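Local coordinates for protein mercuric reductase (Metallosphaera sedula, PDB 4YWO) that probably reduces mercuric ions to elemental mercury with electrons from NADPH, passed through its FAD cofactor, as an FAD-dependent homodimer, at residues M393-V403 with I421-L430; E408-A417 with H435-L444. All blocks are in the same frame, centred on the assembly; numbering follows the deposited sequence.

Contact 1. Residues M393-V403 with I421-L430; sequences MVTMNGRIVGV and IRFGATVHDL
A beta hairpin of the dimerisation domain packs here against the loop joining two helices, Ile400 bonding to Ala425 near the turn of the hairpin formed by strands 390-396 and 399-407. Ile400 N donates to Ala425 O (2.8 Å) in an almost straight bond, N-H...O 178°. The same isoleucine supplies most of the apolar grip. With CG1 beside its backbone N (chi1 -62°), its CD1 runs past the Ala425 carbonyl to meet CD2 of Leu430 at 3.5 Å, while Ile400 CG2 lies 4.1 Å from Ile421 CG1, the two side chains crossing at about a right angle. Ile421 pushes its CD1 further along the strand, to 3.8 Å from Val401 C, a reach given by the longer CG1-CD1 branch of this beta-branched side chain. A classic bulge sets two residues, Val401 and Gly402, opposite the single Val394 of the neighbouring strand, and the hairpin closes through a type I' turn from Met396 to Arg399, whose positive phi values suit Asn397 and Gly398. Glycine also fits position 424: its positive phi completes a Schellman motif ending the helix, and Gly424 CA comes within 4.1 Å of Arg399 CD. The extended Arg399 chain lies over this loop, and one water links its NE to Gly424 O. A second water joins Gly398 O to Val427 N, at the start of the next helix. That helix opens with a capping box: Thr426 OG1 accepts from Asp429 N (3.2 Å), and the Thr426 N-H reaches Asp429 OD2 (2.9 Å) from above the carboxylate plane. In the first turn of this helix, Val427 CG1 touches Thr395 CG2 at 3.9 Å, crosswise. At the dimer interface Phe423 meets Phe423 of the second subunit, and Ala425 also packs on that ring.

Contact 2. Residues E408-A417 with H435-L444; sequences ENVAEMIGEA and HMFPTIAESL. With FAD (flavin-adenine dinucleotide), chain B.
Glu416 OE2 receives the N-H of His435 NE2 at 2.6 Å, on its syn lone pair, a buried histidine-carboxylate bond within the dimerisation domain of this flavoprotein disulfide reductase fold. Its N-H...O angle is 152°; OE2 stands at the edge of the imidazole, in its plane, and carboxylate and ring are nearly coplanar (27° apart). Two extended torsions carry the Glu416 carboxylate straight out from its helix, and His435 comes from the opposite direction. Because His435 ND1 is bonded to Thr433 O, both ring nitrogens are engaged and the ring's rotation is fixed. Leu444 slides antiparallel along the glutamate, its CD1 3.7 Å from Glu416 CD, giving the buried carboxylate stem an apolar wall. Next to it Met413 packs between Ala441 and Leu444. CG lies between the backbone N and carbonyl carbon (chi1 79°), and the extended, flexible thioether then lays SD 3.8 Å from Ala441 CA. Alanine's small methyl suits this close pass, with Met413 CB 3.9 Å from Ala441 CB. Val410 CG1 and Ile440 CG2, also 3.9 Å apart, continue the apolar seam, branched chain against branched chain. Ile440 O accepts twice, from Ser443 N and from Ser443 OG (2.7 Å), so the serine hydroxyl is satisfied within its own turn. Thr439 and Glu442 form a capping box there, and Glu412 of the second subunit accepts from Ile440 N and Ala441 N. A cis peptide precedes Pro438, and in relatives such as glutathione reductase the residue before this proline is a histidine; here it is Phe437. Its carbonyl turns to the flavin held by the second subunit, where Phe437 O accepts from FAD N3 at 2.8 Å and Met436 CE lies 3.5 Å from that same nitrogen.

How the contacts relate
Contact 1 and contact 2 lie in one dimerisation domain, their centres about 16 Å apart, and their segments alternate along the chain. Helix 414-422 serves both, while helices 427-431 and 442-449 follow one another. Direct packing joins them: Leu430 CD1 is 3.6 Å from Glu416 OE2, Met393 CE 3.6 Å from Leu444 O, and Val403 CG2 3.7 Å from Ala417 CB. Both also touch the second subunit. Only contact 2 includes residues that touch the flavin, that of the partner subunit; contact 1 lies away from the flavin, where hairpin and helices meet.

Contact 1. Residues M393-V403 with I421-L430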
loop_
_atom_site.group_PDB
_atom_site.type_symbol
_atom_site.label_atom_id
_atom_site.label_comp_id
_atom_site.label_asym_id
_atom_site.label_seq_id
_atom_site.Cartn_x
_atom_site.Cartn_y
_atom_site.Cartn_z
ATOM N N MET A 393 2.432 7.803 -14.997
ATOM C CA MET A 393 3.740 8.276 -14.525
ATOM C C MET A 393 4.268 9.336 -15.454
ATOM O O MET A 393 4.127 9.168 -16.688
ATOM C CB MET A 393 4.706 7.108 -14.344
ATOM C CG MET A 393 6.126 7.441 -13.791
ATOM S SD MET A 393 7.117 6.002 -13.492
ATOM C CE MET A 393 6.415 5.476 -11.939
ATOM N N VAL A 394 4.770 10.415 -14.904
ATOM C CA VAL A 394 5.272 11.536 -15.671
ATOM C C VAL A 394 6.714 11.810 -15.319
ATOM O O VAL A 394 7.065 11.838 -14.133
ATOM C CB VAL A 394 4.470 12.798 -15.384
ATOM C CG1 VAL A 394 4.955 13.983 -16.197
ATOM C CG2 VAL A 394 2.954 12.630 -15.502
ATOM N N THR A 395 7.601 11.927 -16.336
ATOM C CA THR A 395 9.037 12.182 -16.022
ATOM C C THR A 395 9.423 13.494 -16.680
ATOM O O THR A 395 8.844 13.889 -17.676
ATOM C CB THR A 395 10.026 11.098 -16.496
ATOM O OG1 THR A 395 9.958 11.016 -17.966
ATOM C CG2 THR A 395 9.678 9.718 -15.897
ATOM N N MET A 396 10.398 14.211 -16.085
ATOM C CA MET A 396 10.886 15.492 -16.658
ATOM C C MET A 396 12.406 15.332 -16.561
ATOM O O MET A 396 12.954 15.086 -15.488
ATOM C CB MET A 396 10.336 16.642 -15.835
ATOM C CG MET A 396 11.228 17.899 -15.808
ATOM S SD MET A 396 10.851 18.599 -17.392
ATOM C CE MET A 396 9.465 19.562 -16.703
ATOM N N ASN A 397 13.070 15.392 -17.719
ATOM C CA ASN A 397 14.508 15.159 -17.802
ATOM C C ASN A 397 14.972 13.857 -17.192
ATOM O O ASN A 397 16.035 13.761 -16.565
ATOM C CB ASN A 397 15.229 16.404 -17.268
ATOM C CG ASN A 397 15.083 17.513 -18.242
ATOM O OD1 ASN A 397 15.028 17.206 -19.427
ATOM N ND2 ASN A 397 14.837 18.758 -17.787
ATOM N N GLY A 398 14.134 12.849 -17.325
ATOM C CA GLY A 398 14.388 11.523 -16.925
ATOM C C GLY A 398 14.109 11.248 -15.435
ATOM O O GLY A 398 14.268 10.154 -15.021
ATOM N N ARG A 399 13.648 12.248 -14.733
ATOM C CA ARG A 399 13.280 12.032 -13.254
ATOM C C ARG A 399 11.771 11.962 -13.138
ATOM O O ARG A 399 11.023 12.738 -13.752
ATOM C CB ARG A 399 13.840 13.094 -12.377
ATOM C CG ARG A 399 15.344 13.275 -12.538
ATOM C CD ARG A 399 15.854 14.231 -11.475
ATOM N NE ARG A 399 17.304 14.491 -11.654
ATOM C CZ ARG A 399 17.808 15.254 -12.578
ATOM N NH1 ARG A 399 17.025 15.955 -13.412
ATOM N NH2 ARG A 399 19.128 15.448 -12.604
ATOM N N ILE A 400 11.319 11.063 -12.282
ATOM C CA ILE A 400 9.850 10.966 -12.001
ATOM C C ILE A 400 9.416 12.191 -11.258
ATOM O O ILE A 400 10.010 12.567 -10.179
ATOM C CB ILE A 400 9.572 9.728 -11.220
ATOM C CG1 ILE A 400 9.963 8.448 -11.991
ATOM C CG2 ILE A 400 8.066 9.658 -10.827
ATOM C CD1 ILE A 400 10.173 7.179 -11.234
ATOM N N VAL A 401 8.470 12.902 -11.804
ATOM C CA VAL A 401 7.875 14.028 -11.246
ATOM C C VAL A 401 6.381 14.029 -10.937
ATOM O O VAL A 401 5.851 14.988 -10.337
ATOM C CB VAL A 401 8.219 15.329 -12.000
ATOM C CG1 VAL A 401 9.743 15.542 -12.063
ATOM C CG2 VAL A 401 7.591 15.387 -13.383
ATOM N N GLY A 402 5.669 12.990 -11.371
ATOM C CA GLY A 402 4.248 12.902 -11.067
ATOM C C GLY A 402 3.854 11.463 -11.204
ATOM O O GLY A 402 4.289 10.711 -12.086
ATOM N N VAL A 403 2.940 11.054 -10.314
ATOM C CA VAL A 403 2.290 9.741 -10.390
ATOM C C VAL A 403 0.839 9.935 -10.010
ATOM O O VAL A 403 0.533 10.601 -8.995
ATOM C CB VAL A 403 2.968 8.687 -9.472
ATOM C CG1 VAL A 403 2.178 7.407 -9.410
ATOM C CG2 VAL A 403 4.430 8.480 -9.780
ATOM N N ILE A 421 9.826 10.616 -5.967
ATOM C CA ILE A 421 9.881 11.991 -6.457
ATOM C C ILE A 421 10.855 12.821 -5.637
ATOM O O ILE A 421 11.733 13.500 -6.212
ATOM C CB ILE A 421 8.501 12.693 -6.473
ATOM C CG1 ILE A 421 7.579 12.052 -7.558
ATOM C CG2 ILE A 421 8.636 14.198 -6.772
ATOM C CD1 ILE A 421 6.119 12.371 -7.522
ATOM N N ARG A 422 10.800 12.703 -4.305
ATOM C CA ARG A 422 11.804 13.426 -3.461
ATOM C C ARG A 422 13.221 13.038 -3.784
ATOM O O ARG A 422 14.164 13.881 -3.773
ATOM C CB ARG A 422 11.520 13.176 -1.989
ATOM C CG ARG A 422 10.217 13.853 -1.623
ATOM C CD ARG A 422 10.039 13.988 -0.124
ATOM N NE ARG A 422 10.976 15.000 0.378
ATOM C CZ ARG A 422 12.065 14.812 1.124
ATOM N NH1 ARG A 422 12.532 13.640 1.473
ATOM N NH2 ARG A 422 12.770 15.893 1.433
ATOM N N PHE A 423 13.513 11.810 -4.095
ATOM C CA PHE A 423 14.852 11.340 -4.393
ATOM C C PHE A 423 15.261 11.627 -5.838
ATOM O O PHE A 423 16.384 11.286 -6.224
ATOM C CB PHE A 423 14.981 9.869 -4.031
ATOM C CG PHE A 423 15.388 9.662 -2.527
ATOM C CD1 PHE A 423 16.746 9.685 -2.178
ATOM C CD2 PHE A 423 14.505 9.663 -1.536
ATOM C CE1 PHE A 423 17.142 9.533 -0.855
ATOM C CE2 PHE A 423 14.894 9.437 -0.210
ATOM C CZ PHE A 423 16.207 9.439 0.120
ATOM N N GLY A 424 14.349 12.141 -6.658
ATOM C CA GLY A 424 14.647 12.310 -8.101
ATOM C C GLY A 424 14.877 10.990 -8.789
ATOM O O GLY A 424 15.700 10.891 -9.701
ATOM N N ALA A 425 14.154 9.920 -8.425
ATOM C CA ALA A 425 14.343 8.635 -8.967
ATOM C C ALA A 425 14.055 8.638 -10.493
ATOM O O ALA A 425 13.164 9.365 -10.944
ATOM C CB ALA A 425 13.472 7.558 -8.350
ATOM N N THR A 426 14.807 7.826 -11.209
ATOM C CA THR A 426 14.532 7.676 -12.615
ATOM C C THR A 426 13.654 6.441 -12.756
ATOM O O THR A 426 13.544 5.516 -11.879
ATOM C CB THR A 426 15.848 7.509 -13.391
ATOM O OG1 THR A 426 16.453 6.276 -12.989
ATOM C CG2 THR A 426 16.781 8.642 -13.101
ATOM N N VAL A 427 13.145 6.210 -13.978
ATOM C CA VAL A 427 12.514 4.943 -14.249
ATOM C C VAL A 427 13.448 3.733 -14.046
ATOM O O VAL A 427 13.041 2.723 -13.528
ATOM C CB VAL A 427 11.727 4.856 -15.603
ATOM C CG1 VAL A 427 10.741 6.013 -15.764
ATOM C CG2 VAL A 427 12.689 4.741 -16.713
ATOM N N HIS A 428 14.746 3.855 -14.368
ATOM C CA HIS A 428 15.635 2.688 -14.108
ATOM C C HIS A 428 15.765 2.405 -12.698
ATOM O O HIS A 428 15.907 1.272 -12.349
ATOM C CB HIS A 428 17.027 2.994 -14.693
ATOM C CG HIS A 428 17.010 3.016 -16.193
ATOM N ND1 HIS A 428 16.910 4.189 -16.921
ATOM C CD2 HIS A 428 16.975 2.008 -17.098
ATOM C CE1 HIS A 428 16.867 3.902 -18.213
ATOM N NE2 HIS A 428 16.919 2.588 -18.344
ATOM N N ASP A 429 15.692 3.408 -11.848
ATOM C CA ASP A 429 15.745 3.207 -10.376
ATOM C C ASP A 429 14.565 2.348 -9.930
ATOM O O ASP A 429 14.722 1.436 -9.128
ATOM C CB ASP A 429 15.711 4.494 -9.551
ATOM C CG ASP A 429 16.986 5.385 -9.713
ATOM O OD1 ASP A 429 18.076 4.749 -9.818
ATOM O OD2 ASP A 429 16.863 6.637 -9.588
ATOM N N LEU A 430 13.424 2.605 -10.466
ATOM C CA LEU A 430 12.278 1.760 -10.139
ATOM C C LEU A 430 12.400 0.375 -10.716
ATOM O O LEU A 430 12.064 -0.624 -10.084
ATOM C CB LEU A 430 10.992 2.418 -10.575
ATOM C CG LEU A 430 10.279 3.324 -9.625
ATOM C CD1 LEU A 430 9.841 2.569 -8.369
ATOM C CD2 LEU A 430 11.176 4.460 -9.188
HETATM O O HOH W 1 13.678 7.934 -16.279
HETATM O O HOH W 2 18.044 12.223 -10.082
HETATM O O HOH W 3 11.801 14.161 -9.058
#

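Contact 2. Residues E408-A417 with H435-L444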
loop_
_atom_site.group_PDB
_atom_site.type_symbol
_atom_site.label_atom_id
_atom_site.label_comp_id
_atom_site.label_asym_id
_atom_site.label_seq_id
_atom_site.Cartn_x
_atom_site.Cartn_y
_atom_site.Cartn_z
ATOM N N GLU A 408 -7.510 -0.300 -6.366
ATOM C CA GLU A 408 -7.794 -0.767 -5.010
ATOM C C GLU A 408 -6.606 -0.430 -4.085
ATOM O O GLU A 408 -5.481 -0.888 -4.292
ATOM C CB GLU A 408 -7.955 -2.311 -5.015
ATOM C CG GLU A 408 -8.757 -2.790 -3.847
ATOM C CD GLU A 408 -10.240 -2.297 -3.928
ATOM O OE1 GLU A 408 -10.652 -2.001 -2.825
ATOM O OE2 GLU A 408 -10.918 -2.100 -5.045
ATOM N N ASN A 409 -6.865 0.333 -3.042
ATOM C CA ASN A 409 -5.907 0.681 -2.031
ATOM C C ASN A 409 -4.672 1.359 -2.596
ATOM O O ASN A 409 -3.616 1.305 -1.995
ATOM C CB ASN A 409 -5.460 -0.541 -1.259
ATOM C CG ASN A 409 -6.577 -1.211 -0.488
ATOM O OD1 ASN A 409 -6.619 -2.485 -0.448
ATOM N ND2 ASN A 409 -7.409 -0.443 0.163
ATOM N N VAL A 410 -4.821 2.110 -3.728
ATOM C CA VAL A 410 -3.642 2.845 -4.236
ATOM C C VAL A 410 -3.168 3.912 -3.240
ATOM O O VAL A 410 -2.073 4.412 -3.382
ATOM C CB VAL A 410 -3.826 3.326 -5.677
ATOM C CG1 VAL A 410 -3.980 2.190 -6.663
ATOM C CG2 VAL A 410 -4.958 4.340 -5.841
ATOM N N ALA A 411 -4.004 4.310 -2.290
ATOM C CA ALA A 411 -3.510 5.187 -1.262
ATOM C C ALA A 411 -2.260 4.667 -0.536
ATOM O O ALA A 411 -1.421 5.489 -0.126
ATOM C CB ALA A 411 -4.566 5.399 -0.214
ATOM N N GLU A 412 -2.078 3.350 -0.509
ATOM C CA GLU A 412 -1.001 2.689 0.246
ATOM C C GLU A 412 0.297 2.713 -0.526
ATOM O O GLU A 412 1.335 2.459 0.083
ATOM C CB GLU A 412 -1.379 1.275 0.685
ATOM C CG GLU A 412 -2.554 1.211 1.638
ATOM C CD GLU A 412 -2.324 1.909 3.013
ATOM O OE1 GLU A 412 -1.125 2.230 3.244
ATOM O OE2 GLU A 412 -3.305 2.255 3.763
ATOM N N MET A 413 0.245 2.861 -1.844
ATOM C CA MET A 413 1.443 2.921 -2.691
ATOM C C MET A 413 1.871 4.344 -3.041
ATOM O O MET A 413 2.974 4.546 -3.538
ATOM C CB MET A 413 1.275 2.169 -4.009
ATOM C CG MET A 413 0.496 2.900 -5.062
ATOM S SD MET A 413 0.248 1.759 -6.470
ATOM C CE MET A 413 -0.330 2.869 -7.753
ATOM N N ILE A 414 1.068 5.357 -2.753
ATOM C CA ILE A 414 1.370 6.714 -3.215
ATOM C C ILE A 414 2.516 7.262 -2.409
ATOM O O ILE A 414 3.260 8.117 -2.906
ATOM C CB ILE A 414 0.128 7.620 -3.226
ATOM C CG1 ILE A 414 0.252 8.757 -4.274
ATOM C CG2 ILE A 414 -0.215 8.166 -1.836
ATOM C CD1 ILE A 414 0.272 8.287 -5.682
ATOM N N GLY A 415 2.806 6.719 -1.195
ATOM C CA GLY A 415 3.953 7.184 -0.490
ATOM C C GLY A 415 5.264 6.678 -1.128
ATOM O O GLY A 415 6.271 7.409 -1.063
ATOM N N GLU A 416 5.247 5.498 -1.721
ATOM C CA GLU A 416 6.408 5.095 -2.528
ATOM C C GLU A 416 6.667 6.066 -3.640
ATOM O O GLU A 416 7.852 6.452 -3.887
ATOM C CB GLU A 416 6.255 3.681 -3.036
ATOM C CG GLU A 416 7.392 3.175 -3.865
ATOM C CD GLU A 416 7.305 1.765 -4.440
ATOM O OE1 GLU A 416 6.461 0.929 -3.989
ATOM O OE2 GLU A 416 8.028 1.503 -5.470
ATOM N N ALA A 417 5.616 6.506 -4.312
ATOM C CA ALA A 417 5.774 7.496 -5.379
ATOM C C ALA A 417 6.275 8.836 -4.866
ATOM O O ALA A 417 7.165 9.405 -5.509
ATOM C CB ALA A 417 4.453 7.674 -6.153
ATOM N N HIS A 435 10.083 -5.445 -6.455
ATOM C CA HIS A 435 8.821 -5.295 -5.700
ATOM C C HIS A 435 8.341 -6.678 -5.206
ATOM O O HIS A 435 9.094 -7.668 -5.284
ATOM C CB HIS A 435 7.804 -4.549 -6.579
ATOM C CG HIS A 435 8.069 -3.078 -6.620
ATOM N ND1 HIS A 435 9.262 -2.571 -7.110
ATOM C CD2 HIS A 435 7.364 -2.025 -6.146
ATOM C CE1 HIS A 435 9.249 -1.256 -6.968
ATOM N NE2 HIS A 435 8.100 -0.894 -6.409
ATOM N N MET A 436 7.191 -6.734 -4.570
ATOM C CA MET A 436 6.593 -7.994 -4.159
ATOM C C MET A 436 5.512 -8.364 -5.145
ATOM O O MET A 436 4.609 -7.540 -5.464
ATOM C CB MET A 436 6.006 -7.915 -2.754
ATOM C CG MET A 436 5.463 -9.207 -2.305
ATOM S SD MET A 436 6.841 -10.407 -1.940
ATOM C CE MET A 436 6.059 -11.871 -1.992
ATOM N N PHE A 437 5.574 -9.596 -5.636
ATOM C CA PHE A 437 4.475 -10.122 -6.479
ATOM C C PHE A 437 3.558 -10.996 -5.659
ATOM O O PHE A 437 4.105 -11.808 -4.827
ATOM C CB PHE A 437 5.074 -10.996 -7.619
ATOM C CG PHE A 437 4.036 -11.444 -8.587
ATOM C CD1 PHE A 437 3.581 -10.630 -9.611
ATOM C CD2 PHE A 437 3.581 -12.654 -8.478
ATOM C CE1 PHE A 437 2.611 -11.116 -10.492
ATOM C CE2 PHE A 437 2.627 -13.179 -9.363
ATOM C CZ PHE A 437 2.152 -12.406 -10.371
ATOM N N PRO A 438 2.212 -10.927 -5.775
ATOM C CA PRO A 438 1.455 -9.968 -6.613
ATOM C C PRO A 438 0.912 -8.913 -5.640
ATOM O O PRO A 438 0.161 -9.247 -4.663
ATOM C CB PRO A 438 0.356 -10.833 -7.190
ATOM C CG PRO A 438 0.144 -11.908 -6.147
ATOM C CD PRO A 438 1.374 -12.012 -5.290
ATOM N N THR A 439 1.228 -7.661 -5.907
ATOM C CA THR A 439 0.714 -6.491 -5.171
ATOM C C THR A 439 0.202 -5.486 -6.132
ATOM O O THR A 439 0.633 -5.431 -7.291
ATOM C CB THR A 439 1.770 -5.851 -4.235
ATOM O OG1 THR A 439 2.961 -5.424 -4.962
ATOM C CG2 THR A 439 2.146 -6.837 -3.113
ATOM N N ILE A 440 -0.656 -4.605 -5.648
ATOM C CA ILE A 440 -1.029 -3.407 -6.487
ATOM C C ILE A 440 0.168 -2.484 -6.690
ATOM O O ILE A 440 0.336 -1.944 -7.769
ATOM C CB ILE A 440 -2.249 -2.715 -5.887
ATOM C CG1 ILE A 440 -3.502 -3.672 -5.800
ATOM C CG2 ILE A 440 -2.592 -1.435 -6.721
ATOM C CD1 ILE A 440 -4.027 -4.084 -7.132
ATOM N N ALA A 441 1.005 -2.363 -5.689
ATOM C CA ALA A 441 2.173 -1.475 -5.736
ATOM C C ALA A 441 3.155 -1.794 -6.836
ATOM O O ALA A 441 3.890 -0.906 -7.321
ATOM C CB ALA A 441 2.821 -1.419 -4.416
ATOM N N GLU A 442 3.248 -3.056 -7.224
ATOM C CA GLU A 442 4.195 -3.291 -8.314
ATOM C C GLU A 442 3.757 -2.664 -9.617
ATOM O O GLU A 442 4.634 -2.503 -10.521
ATOM C CB GLU A 442 4.486 -4.742 -8.670
ATOM C CG GLU A 442 4.179 -5.776 -7.745
ATOM C CD GLU A 442 4.065 -7.120 -8.438
ATOM O OE1 GLU A 442 5.080 -7.676 -8.921
ATOM O OE2 GLU A 442 2.979 -7.698 -8.454
ATOM N N SER A 443 2.529 -2.115 -9.685
ATOM C CA SER A 443 2.122 -1.250 -10.817
ATOM C C SER A 443 3.043 -0.041 -10.997
ATOM O O SER A 443 3.226 0.412 -12.131
ATOM C CB SER A 443 0.691 -0.780 -10.690
ATOM O OG SER A 443 0.573 0.072 -9.565
ATOM N N LEU A 444 3.710 0.440 -9.963
ATOM C CA LEU A 444 4.695 1.542 -10.097
ATOM C C LEU A 444 5.890 1.098 -10.939
ATOM O O LEU A 444 6.367 1.838 -11.759
ATOM C CB LEU A 444 5.172 2.028 -8.720
ATOM C CG LEU A 444 4.028 2.668 -7.931
ATOM C CD1 LEU A 444 4.522 2.965 -6.526
ATOM C CD2 LEU A 444 3.599 3.986 -8.540
HETATM P PA FAD B . 10.014 -22.467 -11.882
HETATM O O1A FAD B . 8.947 -21.492 -12.317
HETATM O O2A FAD B . 9.623 -23.761 -11.209
HETATM O O5B FAD B . 10.924 -22.821 -13.162
HETATM C C5B FAD B . 11.204 -24.178 -13.499
HETATM C C4B FAD B . 10.516 -24.527 -14.813
HETATM O O4B FAD B . 11.470 -25.075 -15.727
HETATM C C3B FAD B . 9.422 -25.562 -14.605
HETATM O O3B FAD B . 8.160 -25.032 -15.020
HETATM C C2B FAD B . 9.794 -26.752 -15.466
HETATM O O2B FAD B . 8.772 -26.992 -16.438
HETATM C C1B FAD B . 11.097 -26.386 -16.160
HETATM N N9A FAD B . 12.154 -27.358 -15.784
HETATM C C8A FAD B . 12.490 -27.709 -14.530
HETATM N N7A FAD B . 13.496 -28.621 -14.529
HETATM C C5A FAD B . 13.819 -28.866 -15.812
HETATM C C6A FAD B . 14.797 -29.726 -16.522
HETATM N N6A FAD B . 15.652 -30.525 -15.840
HETATM N N1A FAD B . 14.806 -29.684 -17.873
HETATM C C2A FAD B . 13.962 -28.893 -18.562
HETATM N N3A FAD B . 13.051 -28.089 -17.984
HETATM C C4A FAD B . 12.932 -28.031 -16.636
HETATM N N1 FAD B . 6.473 -16.058 -4.662
HETATM C C2 FAD B . 6.111 -14.758 -4.521
HETATM O O2 FAD B . 6.943 -13.869 -4.804
HETATM N N3 FAD B . 4.892 -14.386 -4.090
HETATM C C4 FAD B . 3.946 -15.276 -3.768
HETATM O O4 FAD B . 2.822 -14.898 -3.370
HETATM C C4X FAD B . 4.261 -16.720 -3.894
HETATM N N5 FAD B . 3.361 -17.680 -3.588
HETATM C C5X FAD B . 3.679 -18.990 -3.713
HETATM C C6 FAD B . 2.737 -19.961 -3.393
HETATM C C7 FAD B . 3.056 -21.309 -3.519
HETATM C C7M FAD B . 2.033 -22.359 -3.171
HETATM C C8 FAD B . 4.404 -21.714 -3.995
HETATM C C8M FAD B . 4.746 -23.175 -4.130
HETATM C C9 FAD B . 5.349 -20.748 -4.316
HETATM C C9A FAD B . 5.031 -19.400 -4.191
HETATM N N10 FAD B . 5.983 -18.413 -4.514
HETATM C C10 FAD B . 5.619 -17.061 -4.373
HETATM C "C1'" FAD B . 7.319 -18.784 -4.986
HETATM C "C2'" FAD B . 7.394 -18.598 -6.497
HETATM O "O2'" FAD B . 6.299 -19.279 -7.118
HETATM C "C3'" FAD B . 8.708 -19.139 -7.049
HETATM O "O3'" FAD B . 9.802 -18.575 -6.317
HETATM C "C4'" FAD B . 8.858 -18.801 -8.527
HETATM O "O4'" FAD B . 7.878 -19.520 -9.284
HETATM C "C5'" FAD B . 10.251 -19.160 -9.031
HETATM O "O5'" FAD B . 10.209 -19.369 -10.441
HETATM P P FAD B . 11.405 -20.143 -11.189
HETATM O O1P FAD B . 11.283 -19.880 -12.671
HETATM O O2P FAD B . 12.695 -19.827 -10.471
HETATM O O3P FAD B . 11.045 -21.689 -10.921
#